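Side-chain contacts in pantothenate kinase (Coxiella burnetii, PDB 3TQC), which catalyses the ATP-dependent phosphorylation of (R)-pantothenate to 4'-phosphopantothenate, the first of five steps from pantothenate to coenzyme A: residues Arg162-Ile167 with Val200-Leu205; Asn206-Gly211 with Ser230-Ala235; Tyr155-Leu160 with Val221-Phe226; Gly144-Lys149 with His182-Val187. All blocks are in the same frame, centred on the assembly; numbering follows the deposited sequence.

Interaction 1 of 4, residues Arg162-Ile167 with Val200-Leu205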
loop_
_atom_site.group_PDB
_atom_site.type_symbol
_atom_site.label_atom_id
_atom_site.label_comp_id
_atom_site.label_asym_id
_atom_site.label_seq_id
_atom_site.Cartn_x
_atom_site.Cartn_y
_atom_site.Cartn_z
ATOM N N ARG B 162 16.236 -1.494 2.212
ATOM C CA ARG B 162 17.085 -2.622 1.892
ATOM C C ARG B 162 16.816 -3.804 2.833
ATOM O O ARG B 162 16.785 -4.965 2.401
ATOM C CB ARG B 162 18.552 -2.194 1.947
ATOM C CG ARG B 162 19.575 -3.320 1.793
ATOM C CD ARG B 162 21.009 -2.803 2.082
ATOM N NE ARG B 162 21.124 -2.056 3.348
ATOM C CZ ARG B 162 21.121 -2.596 4.570
ATOM N NH1 ARG B 162 20.999 -3.916 4.748
ATOM N NH2 ARG B 162 21.237 -1.809 5.635
ATOM N N VAL B 163 16.618 -3.507 4.111
ATOM C CA VAL B 163 16.305 -4.542 5.087
ATOM C C VAL B 163 14.926 -5.146 4.840
ATOM O O VAL B 163 14.772 -6.365 4.826
ATOM C CB VAL B 163 16.399 -4.008 6.519
ATOM C CG1 VAL B 163 15.633 -4.906 7.450
ATOM C CG2 VAL B 163 17.891 -3.887 6.939
ATOM N N LEU B 164 13.921 -4.313 4.630
ATOM C CA LEU B 164 12.606 -4.857 4.345
ATOM C C LEU B 164 12.626 -5.641 3.031
ATOM O O LEU B 164 12.080 -6.732 2.935
ATOM C CB LEU B 164 11.573 -3.747 4.320
ATOM C CG LEU B 164 11.468 -3.092 5.704
ATOM C CD1 LEU B 164 10.605 -1.835 5.680
ATOM C CD2 LEU B 164 10.912 -4.097 6.692
ATOM N N ASN B 165 13.263 -5.080 2.017
ATOM C CA ASN B 165 13.387 -5.761 0.744
ATOM C C ASN B 165 14.035 -7.118 0.941
ATOM O O ASN B 165 13.576 -8.103 0.409
ATOM C CB ASN B 165 14.222 -4.927 -0.237
ATOM C CG ASN B 165 14.329 -5.563 -1.597
ATOM O OD1 ASN B 165 13.325 -5.748 -2.280
ATOM N ND2 ASN B 165 15.547 -5.908 -2.001
ATOM N N ALA B 166 15.110 -7.153 1.714
ATOM C CA ALA B 166 15.814 -8.401 1.946
ATOM C C ALA B 166 14.901 -9.417 2.641
ATOM O O ALA B 166 14.886 -10.599 2.295
ATOM C CB ALA B 166 17.053 -8.156 2.750
ATOM N N ILE B 167 14.122 -8.956 3.609
ATOM C CA ILE B 167 13.242 -9.864 4.335
ATOM C C ILE B 167 12.189 -10.423 3.382
ATOM O O ILE B 167 11.931 -11.615 3.370
ATOM C CB ILE B 167 12.627 -9.193 5.566
ATOM C CG1 ILE B 167 13.731 -8.931 6.601
ATOM C CG2 ILE B 167 11.549 -10.077 6.197
ATOM C CD1 ILE B 167 13.295 -8.089 7.765
ATOM N N VAL B 200 7.057 -10.505 11.109
ATOM C CA VAL B 200 7.874 -9.399 11.528
ATOM C C VAL B 200 6.924 -8.297 11.927
ATOM O O VAL B 200 6.027 -7.934 11.162
ATOM C CB VAL B 200 8.781 -8.896 10.386
ATOM C CG1 VAL B 200 9.523 -7.631 10.818
ATOM C CG2 VAL B 200 9.750 -10.008 9.953
ATOM N N ILE B 201 7.080 -7.777 13.136
ATOM C CA ILE B 201 6.306 -6.626 13.542
ATOM C C ILE B 201 7.231 -5.448 13.334
ATOM O O ILE B 201 8.281 -5.371 13.952
ATOM C CB ILE B 201 5.836 -6.718 15.005
ATOM C CG1 ILE B 201 4.798 -7.835 15.163
ATOM C CG2 ILE B 201 5.244 -5.380 15.477
ATOM C CD1 ILE B 201 4.535 -8.229 16.599
ATOM N N LEU B 202 6.845 -4.541 12.449
ATOM C CA LEU B 202 7.669 -3.380 12.122
ATOM C C LEU B 202 7.081 -2.151 12.796
ATOM O O LEU B 202 6.019 -1.680 12.407
ATOM C CB LEU B 202 7.720 -3.196 10.604
ATOM C CG LEU B 202 8.562 -2.029 10.085
ATOM C CD1 LEU B 202 10.022 -2.186 10.501
ATOM C CD2 LEU B 202 8.420 -1.906 8.572
ATOM N N GLU B 203 7.744 -1.646 13.827
ATOM C CA GLU B 203 7.248 -0.458 14.518
ATOM C C GLU B 203 8.139 0.736 14.245
ATOM O O GLU B 203 9.359 0.614 14.162
ATOM C CB GLU B 203 7.128 -0.674 16.029
ATOM C CG GLU B 203 8.362 -1.244 16.657
ATOM C CD GLU B 203 8.699 -0.645 18.009
ATOM O OE1 GLU B 203 8.841 0.594 18.102
ATOM O OE2 GLU B 203 8.887 -1.430 18.963
ATOM N N GLY B 204 7.504 1.891 14.089
ATOM C CA GLY B 204 8.205 3.162 14.057
ATOM C C GLY B 204 7.296 4.295 13.628
ATOM O O GLY B 204 6.252 4.078 13.024
ATOM N N LEU B 205 7.743 5.509 13.910
ATOM C CA LEU B 205 7.032 6.736 13.533
ATOM C C LEU B 205 6.628 6.790 12.048
ATOM O O LEU B 205 5.552 7.279 11.708
ATOM C CB LEU B 205 7.933 7.964 13.810
ATOM C CG LEU B 205 8.561 8.115 15.199
ATOM C CD1 LEU B 205 9.370 9.401 15.310
ATOM C CD2 LEU B 205 7.476 8.081 16.277
#
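Between Leu164 and Leu202, and between Ile167 and Val200, no ring, amide or carboxylate takes part: the contact has no ring face or edge, only branched aliphatic chains meeting by their methyl groups. Leu164 and Leu202 reach for each other tip to tip. Leu202 CD2 is shared by both branches of the opposing leucine, lying 3.6 Å from Leu164 CD1 and 3.8 Å from Leu164 CD2. This follows partly from the Leu202 chain standing anti to its backbone nitrogen (chi1 -179°), with chi2 near 61° turning CD2 to the helix. The second pair is looser and its side chains run obliquely past one another, Ile167 CG2 meeting Val200 CG2 at 4.2 Å.

The contact lays helix 157-168 over strand 199-203 of the central sheet in this P-loop kinase fold, with Leu164-Leu202 CA atoms 9.3 Å apart. Ile94 of the adjacent strand 93-99 touches Ile167, Val200 and Leu202, so the helix spans two strands. On the other flank, Ile128 of strand 125-129 touches Val200 and Leu202. All four contacting residues are buried and no hydrogen bond crosses between the segments, which implies a purely hydrophobic joint governed by shape and dispersion.

Interaction 2 of 4, residues Asn206-Gly211 with Ser230-Ala235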
loop_
_atom_site.group_PDB
_atom_site.type_symbol
_atom_site.label_atom_id
_atom_site.label_comp_id
_atom_site.label_asym_id
_atom_site.label_seq_id
_atom_site.Cartn_x
_atom_site.Cartn_y
_atom_site.Cartn_z
ATOM N N ASN B 206 7.502 6.288 11.183
ATOM C CA ASN B 206 7.531 6.704 9.779
ATOM C C ASN B 206 7.062 5.670 8.780
ATOM O O ASN B 206 7.274 5.845 7.587
ATOM C CB ASN B 206 8.956 7.105 9.406
ATOM C CG ASN B 206 9.974 5.980 9.658
ATOM O OD1 ASN B 206 9.747 5.111 10.490
ATOM N ND2 ASN B 206 11.103 6.022 8.958
ATOM N N ILE B 207 6.452 4.587 9.246
ATOM C CA ILE B 207 6.250 3.431 8.371
ATOM C C ILE B 207 5.149 3.618 7.341
ATOM O O ILE B 207 5.066 2.841 6.392
ATOM C CB ILE B 207 5.969 2.149 9.145
ATOM C CG1 ILE B 207 4.746 2.318 10.047
ATOM C CG2 ILE B 207 7.197 1.750 9.911
ATOM C CD1 ILE B 207 4.091 0.995 10.420
ATOM N N LEU B 208 4.297 4.621 7.547
ATOM C CA LEU B 208 3.190 4.909 6.650
ATOM C C LEU B 208 3.505 6.066 5.690
ATOM O O LEU B 208 2.684 6.433 4.852
ATOM C CB LEU B 208 1.949 5.237 7.470
ATOM C CG LEU B 208 1.549 4.118 8.418
ATOM C CD1 LEU B 208 0.256 4.409 9.143
ATOM C CD2 LEU B 208 1.451 2.814 7.643
ATOM N N GLN B 209 4.699 6.626 5.821
ATOM C CA GLN B 209 5.108 7.748 5.006
ATOM C C GLN B 209 5.598 7.304 3.643
ATOM O O GLN B 209 5.713 6.111 3.365
ATOM C CB GLN B 209 6.220 8.512 5.710
ATOM C CG GLN B 209 5.810 9.113 7.032
ATOM C CD GLN B 209 6.997 9.689 7.790
ATOM O OE1 GLN B 209 8.107 9.785 7.252
ATOM N NE2 GLN B 209 6.768 10.081 9.031
ATOM N N THR B 210 5.890 8.281 2.799
ATOM C CA THR B 210 6.489 8.042 1.503
ATOM C C THR B 210 7.895 8.600 1.507
ATOM O O THR B 210 8.257 9.390 2.383
ATOM C CB THR B 210 5.695 8.756 0.412
ATOM O OG1 THR B 210 5.544 10.127 0.777
ATOM C CG2 THR B 210 4.321 8.123 0.245
ATOM N N GLY B 211 8.679 8.209 0.510
ATOM C CA GLY B 211 10.039 8.709 0.352
ATOM C C GLY B 211 10.052 10.074 -0.316
ATOM O O GLY B 211 9.039 10.525 -0.871
ATOM N N SER B 230 -1.109 -3.019 8.674
ATOM C CA SER B 230 -0.594 -2.002 9.581
ATOM C C SER B 230 -1.618 -1.603 10.606
ATOM O O SER B 230 -2.811 -1.536 10.309
ATOM C CB SER B 230 -0.153 -0.769 8.809
ATOM O OG SER B 230 -1.216 -0.313 8.015
ATOM N N LEU B 231 -1.123 -1.353 11.816
ATOM C CA LEU B 231 -1.896 -0.818 12.924
ATOM C C LEU B 231 -1.413 0.590 13.130
ATOM O O LEU B 231 -0.218 0.848 13.054
ATOM C CB LEU B 231 -1.611 -1.569 14.223
ATOM C CG LEU B 231 -2.113 -2.985 14.488
ATOM C CD1 LEU B 231 -1.334 -4.012 13.683
ATOM C CD2 LEU B 231 -1.981 -3.270 15.976
ATOM N N PHE B 232 -2.323 1.500 13.420
ATOM C CA PHE B 232 -1.932 2.827 13.852
ATOM C C PHE B 232 -2.469 2.982 15.271
ATOM O O PHE B 232 -3.644 2.747 15.499
ATOM C CB PHE B 232 -2.478 3.897 12.921
ATOM C CG PHE B 232 -2.012 5.300 13.244
ATOM C CD1 PHE B 232 -1.006 5.898 12.508
ATOM C CD2 PHE B 232 -2.614 6.026 14.259
ATOM C CE1 PHE B 232 -0.596 7.181 12.787
ATOM C CE2 PHE B 232 -2.213 7.305 14.543
ATOM C CZ PHE B 232 -1.188 7.885 13.805
ATOM N N VAL B 233 -1.595 3.322 16.216
ATOM C CA VAL B 233 -2.020 3.592 17.590
ATOM C C VAL B 233 -2.229 5.112 17.733
ATOM O O VAL B 233 -1.328 5.894 17.429
ATOM C CB VAL B 233 -0.994 3.070 18.602
ATOM C CG1 VAL B 233 -1.470 3.346 20.035
ATOM C CG2 VAL B 233 -0.741 1.560 18.349
ATOM N N ASP B 234 -3.420 5.506 18.176
ATOM C CA ASP B 234 -3.879 6.898 18.123
ATOM C C ASP B 234 -4.346 7.332 19.498
ATOM O O ASP B 234 -4.848 6.532 20.285
ATOM C CB ASP B 234 -5.045 7.021 17.119
ATOM C CG ASP B 234 -5.450 8.480 16.819
ATOM O OD1 ASP B 234 -4.579 9.362 16.607
ATOM O OD2 ASP B 234 -6.672 8.742 16.755
ATOM N N ALA B 235 -4.198 8.607 19.778
ATOM C CA ALA B 235 -4.743 9.183 20.989
ATOM C C ALA B 235 -4.686 10.684 20.822
ATOM O O ALA B 235 -3.991 11.186 19.928
ATOM C CB ALA B 235 -3.955 8.736 22.219
#
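Leu208 meets the strand with both arms of its fork, one directed at Phe232 and the other at Ser230. Its CD1 methyl lies 3.9 Å from Phe232 CD1, at the edge of the ring and near the ring plane, so the phenyl group offers its rim to the leucine. The two side chains cross at a slant. The other methyl, Leu208 CD2, lies 4.1 Å from both Ser230 CB and Ser230 OG. With its CG placed anti to the carbonyl carbon (chi1 -58°), Leu208 sends the two methyls to strand residues whose intervening neighbour, Leu231, points away.

The leucine is presented by a type I turn from Asn206 to Gln209, closed by Gln209 N to Asn206 O at 3.2 Å. Leu208 O is hydrogen-bonded to Arg300 NH1. At the far side of the phenyl group, Asp234 CB lies at the edge in the ring plane, while Ala98 and Gly99 of the P-loop strand are close by, Gly99 being a predicted ATP-binding residue.

The Ser230 hydroxyl, which the leucine methyl borders, has its polar partner in Gln302 OE1. No hydrogen bond joins the two segments, so the loop after strand 199-203 is held to strand 229-234 here by van der Waals contact alone, and fit rather than polar pairing sets how the two lie together.

Interaction 3 of 4, residues Tyr155-Leu160 with Val221-Phe226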
loop_
_atom_site.group_PDB
_atom_site.type_symbol
_atom_site.label_atom_id
_atom_site.label_comp_id
_atom_site.label_asym_id
_atom_site.label_seq_id
_atom_site.Cartn_x
_atom_site.Cartn_y
_atom_site.Cartn_z
ATOM N N TYR B 155 16.074 9.647 9.158
ATOM C CA TYR B 155 16.235 8.206 8.924
ATOM C C TYR B 155 17.052 7.885 7.687
ATOM O O TYR B 155 16.945 8.561 6.668
ATOM C CB TYR B 155 14.875 7.510 8.733
ATOM C CG TYR B 155 13.996 7.557 9.943
ATOM C CD1 TYR B 155 14.036 6.550 10.907
ATOM C CD2 TYR B 155 13.146 8.619 10.142
ATOM C CE1 TYR B 155 13.224 6.603 12.024
ATOM C CE2 TYR B 155 12.342 8.683 11.240
ATOM C CZ TYR B 155 12.374 7.685 12.176
ATOM O OH TYR B 155 11.550 7.802 13.256
ATOM N N ASP B 156 17.820 6.807 7.792
ATOM C CA ASP B 156 18.489 6.209 6.664
ATOM C C ASP B 156 17.468 5.351 5.897
ATOM O O ASP B 156 17.356 4.144 6.112
ATOM C CB ASP B 156 19.660 5.363 7.174
ATOM C CG ASP B 156 20.531 4.833 6.061
ATOM O OD1 ASP B 156 20.063 4.809 4.908
ATOM O OD2 ASP B 156 21.684 4.437 6.345
ATOM N N MET B 157 16.724 5.973 4.993
ATOM C CA MET B 157 15.650 5.259 4.300
ATOM C C MET B 157 16.171 4.176 3.369
ATOM O O MET B 157 15.601 3.106 3.314
ATOM C CB MET B 157 14.740 6.231 3.540
ATOM C CG MET B 157 13.372 5.650 3.131
ATOM S SD MET B 157 12.356 5.043 4.500
ATOM C CE MET B 157 12.878 6.201 5.767
ATOM N N PRO B 158 17.250 4.441 2.629
ATOM C CA PRO B 158 17.717 3.350 1.779
ATOM C C PRO B 158 18.067 2.098 2.593
ATOM O O PRO B 158 17.850 0.983 2.137
ATOM C CB PRO B 158 18.967 3.932 1.092
ATOM C CG PRO B 158 18.819 5.420 1.194
ATOM C CD PRO B 158 17.997 5.698 2.407
ATOM N N SER B 159 18.590 2.293 3.798
ATOM C CA SER B 159 18.935 1.173 4.660
ATOM C C SER B 159 17.683 0.428 5.165
ATOM O O SER B 159 17.652 -0.811 5.212
ATOM C CB SER B 159 19.794 1.647 5.826
ATOM O OG SER B 159 20.060 0.571 6.681
ATOM N N LEU B 160 16.652 1.170 5.539
ATOM C CA LEU B 160 15.435 0.532 5.974
ATOM C C LEU B 160 14.811 -0.244 4.813
ATOM O O LEU B 160 14.381 -1.367 5.002
ATOM C CB LEU B 160 14.447 1.557 6.531
ATOM C CG LEU B 160 13.035 1.105 6.921
ATOM C CD1 LEU B 160 13.064 -0.072 7.864
ATOM C CD2 LEU B 160 12.316 2.284 7.561
ATOM N N VAL B 221 9.622 3.345 -3.899
ATOM C CA VAL B 221 8.933 2.343 -3.099
ATOM C C VAL B 221 8.812 2.901 -1.680
ATOM O O VAL B 221 9.667 3.652 -1.216
ATOM C CB VAL B 221 9.696 0.987 -3.055
ATOM C CG1 VAL B 221 11.175 1.207 -2.728
ATOM C CG2 VAL B 221 9.088 0.068 -2.026
ATOM N N PHE B 222 7.728 2.534 -1.020
ATOM C CA PHE B 222 7.452 2.947 0.342
ATOM C C PHE B 222 7.619 1.766 1.267
ATOM O O PHE B 222 7.542 0.624 0.827
ATOM C CB PHE B 222 6.016 3.447 0.447
ATOM C CG PHE B 222 5.626 4.380 -0.652
ATOM C CD1 PHE B 222 6.504 5.356 -1.087
ATOM C CD2 PHE B 222 4.379 4.300 -1.240
ATOM C CE1 PHE B 222 6.150 6.216 -2.089
ATOM C CE2 PHE B 222 4.028 5.175 -2.242
ATOM C CZ PHE B 222 4.920 6.129 -2.664
ATOM N N VAL B 223 7.847 2.051 2.546
ATOM C CA VAL B 223 7.908 1.010 3.571
ATOM C C VAL B 223 6.666 0.129 3.495
ATOM O O VAL B 223 6.768 -1.095 3.589
ATOM C CB VAL B 223 8.033 1.619 4.992
ATOM C CG1 VAL B 223 7.871 0.562 6.055
ATOM C CG2 VAL B 223 9.367 2.359 5.140
ATOM N N SER B 224 5.506 0.750 3.300
ATOM C CA SER B 224 4.250 0.016 3.184
ATOM C C SER B 224 4.221 -1.011 2.040
ATOM O O SER B 224 3.442 -1.974 2.077
ATOM C CB SER B 224 3.078 0.988 3.035
ATOM O OG SER B 224 3.108 1.620 1.773
ATOM N N ASP B 225 5.084 -0.847 1.046
ATOM C CA ASP B 225 5.155 -1.845 -0.012
ATOM C C ASP B 225 5.823 -3.142 0.448
ATOM O O ASP B 225 5.756 -4.154 -0.255
ATOM C CB ASP B 225 5.841 -1.276 -1.247
ATOM C CG ASP B 225 5.074 -0.097 -1.845
ATOM O OD1 ASP B 225 5.681 0.954 -2.094
ATOM O OD2 ASP B 225 3.859 -0.217 -2.058
ATOM N N PHE B 226 6.408 -3.130 1.647
ATOM C CA PHE B 226 7.035 -4.317 2.211
ATOM C C PHE B 226 6.311 -4.896 3.398
ATOM O O PHE B 226 6.780 -5.876 4.009
ATOM C CB PHE B 226 8.469 -4.019 2.578
ATOM C CG PHE B 226 9.307 -3.735 1.408
ATOM C CD1 PHE B 226 9.678 -2.448 1.105
ATOM C CD2 PHE B 226 9.680 -4.760 0.563
ATOM C CE1 PHE B 226 10.447 -2.185 -0.007
ATOM C CE2 PHE B 226 10.430 -4.513 -0.547
ATOM C CZ PHE B 226 10.825 -3.216 -0.835
#
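Leu160 and Val223 mark the closest backbone approach, their CA atoms 7.9 Å apart, where the first turn of helix 157-168 faces the short 3-10 segment 223-225. The helix starts with an N-cap: Asp156 OD1 accepts from Ser159 N at 3.1 Å, with the amide meeting OD1 from above the carboxylate plane, 58° out of it. Both elements belong to the P-loop kinase fold, the helix lying beside the sheet and the 3-10 turn in the loop that runs from strand 199-203 to strand 229-234.

Val223 carries the whole contact through one methyl. Its CG1 stands anti to the backbone nitrogen, which leaves CG2 beside that nitrogen and directed at the helix. There CG2 is received by two side chains, each crossing the valine at about a right angle: Leu160 CD2 at 3.8 Å and Met157 SD at 4.1 Å. The methionine CG is anti to its own backbone nitrogen, and the bend at chi2 sets the sulfur on the valine side; chi3 only swings CE. The valine also touches Leu164 one turn further along the helix and Leu202 of the sheet.

The 3-10 turn is tied together by backbone bonds from Asp225 N to Phe222 O and from Phe226 N to Val223 O. Asp225 also reaches the dimer interface, forming a salt bridge through OD1 with Arg300 NE of the second subunit. Within its own turn, the same OD1 takes Phe222 N at 2.8 Å, nearly straight at 170°, on the anti side and 24° out of the carboxylate plane.

Interaction 4 of 4, residues Gly144-Lys149 with His182-Val187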
loop_
_atom_site.group_PDB
_atom_site.type_symbol
_atom_site.label_atom_id
_atom_site.label_comp_id
_atom_site.label_asym_id
_atom_site.label_seq_id
_atom_site.Cartn_x
_atom_site.Cartn_y
_atom_site.Cartn_z
ATOM N N GLY B 144 22.559 19.463 10.821
ATOM C CA GLY B 144 21.715 20.350 11.625
ATOM C C GLY B 144 20.376 19.763 12.027
ATOM O O GLY B 144 19.443 20.501 12.361
ATOM N N LEU B 145 20.284 18.433 12.022
ATOM C CA LEU B 145 19.016 17.741 12.187
ATOM C C LEU B 145 18.791 17.144 13.586
ATOM O O LEU B 145 17.842 16.368 13.773
ATOM C CB LEU B 145 18.890 16.637 11.132
ATOM C CG LEU B 145 18.836 17.094 9.666
ATOM C CD1 LEU B 145 18.784 15.881 8.729
ATOM C CD2 LEU B 145 17.660 18.052 9.400
ATOM N N MET B 146 19.608 17.519 14.570
ATOM C CA MET B 146 19.424 16.996 15.934
ATOM C C MET B 146 18.109 17.440 16.599
ATOM O O MET B 146 17.684 16.836 17.585
ATOM C CB MET B 146 20.602 17.354 16.845
ATOM C CG MET B 146 21.804 16.416 16.734
ATOM S SD MET B 146 21.529 14.708 17.284
ATOM C CE MET B 146 21.291 14.940 19.042
ATOM N N LYS B 147 17.470 18.481 16.070
ATOM C CA LYS B 147 16.162 18.912 16.576
ATOM C C LYS B 147 15.036 18.241 15.781
ATOM O O LYS B 147 13.856 18.492 16.028
ATOM C CB LYS B 147 16.052 20.450 16.511
ATOM C CG LYS B 147 15.733 21.143 17.857
ATOM C CD LYS B 147 16.812 20.902 18.928
ATOM C CE LYS B 147 16.312 21.213 20.371
ATOM N NZ LYS B 147 15.641 22.553 20.572
ATOM N N ARG B 148 15.407 17.365 14.850
ATOM C CA ARG B 148 14.477 16.764 13.912
ATOM C C ARG B 148 14.566 15.225 13.941
ATOM O O ARG B 148 14.263 14.553 12.965
ATOM C CB ARG B 148 14.794 17.286 12.513
ATOM C CG ARG B 148 14.786 18.820 12.396
ATOM C CD ARG B 148 13.377 19.388 12.225
ATOM N NE ARG B 148 12.799 19.023 10.929
ATOM C CZ ARG B 148 11.709 19.577 10.395
ATOM N NH1 ARG B 148 11.048 20.549 11.029
ATOM N NH2 ARG B 148 11.287 19.162 9.206
ATOM N N LYS B 149 14.978 14.679 15.076
ATOM C CA LYS B 149 15.121 13.248 15.234
ATOM C C LYS B 149 13.718 12.691 15.200
ATOM O O LYS B 149 12.853 13.191 15.895
ATOM C CB LYS B 149 15.791 12.939 16.572
ATOM C CG LYS B 149 16.795 11.803 16.545
ATOM C CD LYS B 149 17.614 11.802 17.825
ATOM C CE LYS B 149 18.761 10.828 17.766
ATOM N NZ LYS B 149 19.425 10.649 19.084
ATOM N N HIS B 182 18.804 5.164 25.794
ATOM C CA HIS B 182 19.627 5.573 26.916
ATOM C C HIS B 182 20.753 6.497 26.449
ATOM O O HIS B 182 21.004 7.538 27.054
ATOM C CB HIS B 182 20.202 4.333 27.606
ATOM C CG HIS B 182 20.910 4.626 28.892
ATOM N ND1 HIS B 182 20.245 5.001 30.039
ATOM C CD2 HIS B 182 22.223 4.579 29.215
ATOM C CE1 HIS B 182 21.121 5.176 31.014
ATOM N NE2 HIS B 182 22.329 4.927 30.540
ATOM N N TYR B 183 21.428 6.095 25.376
ATOM C CA TYR B 183 22.495 6.887 24.781
ATOM C C TYR B 183 21.979 7.851 23.713
ATOM O O TYR B 183 22.751 8.628 23.150
ATOM C CB TYR B 183 23.563 5.964 24.199
ATOM C CG TYR B 183 24.126 5.011 25.238
ATOM C CD1 TYR B 183 24.792 5.497 26.364
ATOM C CD2 TYR B 183 23.978 3.631 25.107
ATOM C CE1 TYR B 183 25.298 4.634 27.328
ATOM C CE2 TYR B 183 24.490 2.760 26.064
ATOM C CZ TYR B 183 25.144 3.269 27.171
ATOM O OH TYR B 183 25.642 2.407 28.124
ATOM N N TYR B 184 20.673 7.799 23.450
ATOM C CA TYR B 184 20.024 8.672 22.475
ATOM C C TYR B 184 20.776 8.624 21.155
ATOM O O TYR B 184 21.088 9.658 20.563
ATOM C CB TYR B 184 19.982 10.093 23.020
ATOM C CG TYR B 184 19.083 11.036 22.277
ATOM C CD1 TYR B 184 17.739 10.743 22.084
ATOM C CD2 TYR B 184 19.574 12.242 21.794
ATOM C CE1 TYR B 184 16.910 11.626 21.410
ATOM C CE2 TYR B 184 18.764 13.128 21.123
ATOM C CZ TYR B 184 17.435 12.824 20.934
ATOM O OH TYR B 184 16.632 13.719 20.263
ATOM N N ASP B 185 21.091 7.410 20.718
ATOM C CA ASP B 185 21.938 7.215 19.560
ATOM C C ASP B 185 21.943 5.763 19.066
ATOM O O ASP B 185 21.606 4.837 19.805
ATOM C CB ASP B 185 23.371 7.658 19.885
ATOM C CG ASP B 185 24.143 8.104 18.657
ATOM O OD1 ASP B 185 23.631 7.930 17.526
ATOM O OD2 ASP B 185 25.265 8.630 18.831
ATOM N N ILE B 186 22.314 5.586 17.799
ATOM C CA ILE B 186 22.609 4.269 17.248
ATOM C C ILE B 186 23.790 3.689 18.017
ATOM O O ILE B 186 24.736 4.416 18.364
ATOM C CB ILE B 186 23.023 4.357 15.746
ATOM C CG1 ILE B 186 21.854 4.836 14.873
ATOM C CG2 ILE B 186 23.572 3.028 15.254
ATOM C CD1 ILE B 186 20.584 4.029 15.019
ATOM N N VAL B 187 23.719 2.392 18.303
ATOM C CA VAL B 187 24.826 1.671 18.916
ATOM C C VAL B 187 25.629 1.028 17.782
ATOM O O VAL B 187 25.160 0.088 17.123
ATOM C CB VAL B 187 24.340 0.572 19.916
ATOM C CG1 VAL B 187 25.523 -0.010 20.688
ATOM C CG2 VAL B 187 23.276 1.115 20.883
#
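Lys149 meets Tyr184 at a G1 beta bulge, in which Tyr184 and Asp185 both face Ser180; by analogy with other prokaryotic pantothenate kinases, this region probably borders the pantothenate pocket. The lysine ammonium lies over one face of the phenol ring, NZ being 3.1 Å from the ring centroid and 9° off the normal, a cation-pi contact. Beyond CG the lysine chain is extended and runs opposite to the tyrosine, so its methylenes travel along the ring: CD is 3.3 Å from Tyr184 OH, and CE makes a CH-pi contact 4.0 Å from the centroid. Met146 adds its CE methyl at 3.7 Å from Tyr184 CE2, meeting the ring obliquely, its chain bent at chi2 and chi3.

Asn137 OD1 and Tyr179 OH are hydrogen-bonded to Lys149 NZ, consistent with an ammonium held over the ring, although the 2.4 Å from NZ to Tyr184 O is doubtfully short. Asn137 ND2 is bonded to Tyr184 O, and Asp185 OD1 to Asn137 N.

The loop between helices 137-142 and 157-168 thereby meets the edge strand 185-187 of the small antiparallel sheet, with Asn137, the first residue of helix 137-142, between them and Tyr179 coming from strand 174-180.

In the fold
Interactions 1 and 3 both use helix 157-168, the former along its face against the central sheet, the latter at its start against the 221-226 loop; they meet where Leu202 CD2 packs on Val223 CG1 at 3.6 Å. Interaction 2 joins the same sheet from the loop after strand 199-203 and touches both, with Ile207 CD1 near Leu202 O. These three are buried and dominated by aliphatic contacts, plus a thioether sulfur and a ring edge. Interaction 4, about 20 Å away between centres and only partly buried, touches none of them. It lies at the edge strand of the small antiparallel sheet, and its chemistry shifts to cation-pi, with polar bonds going outside the two segments.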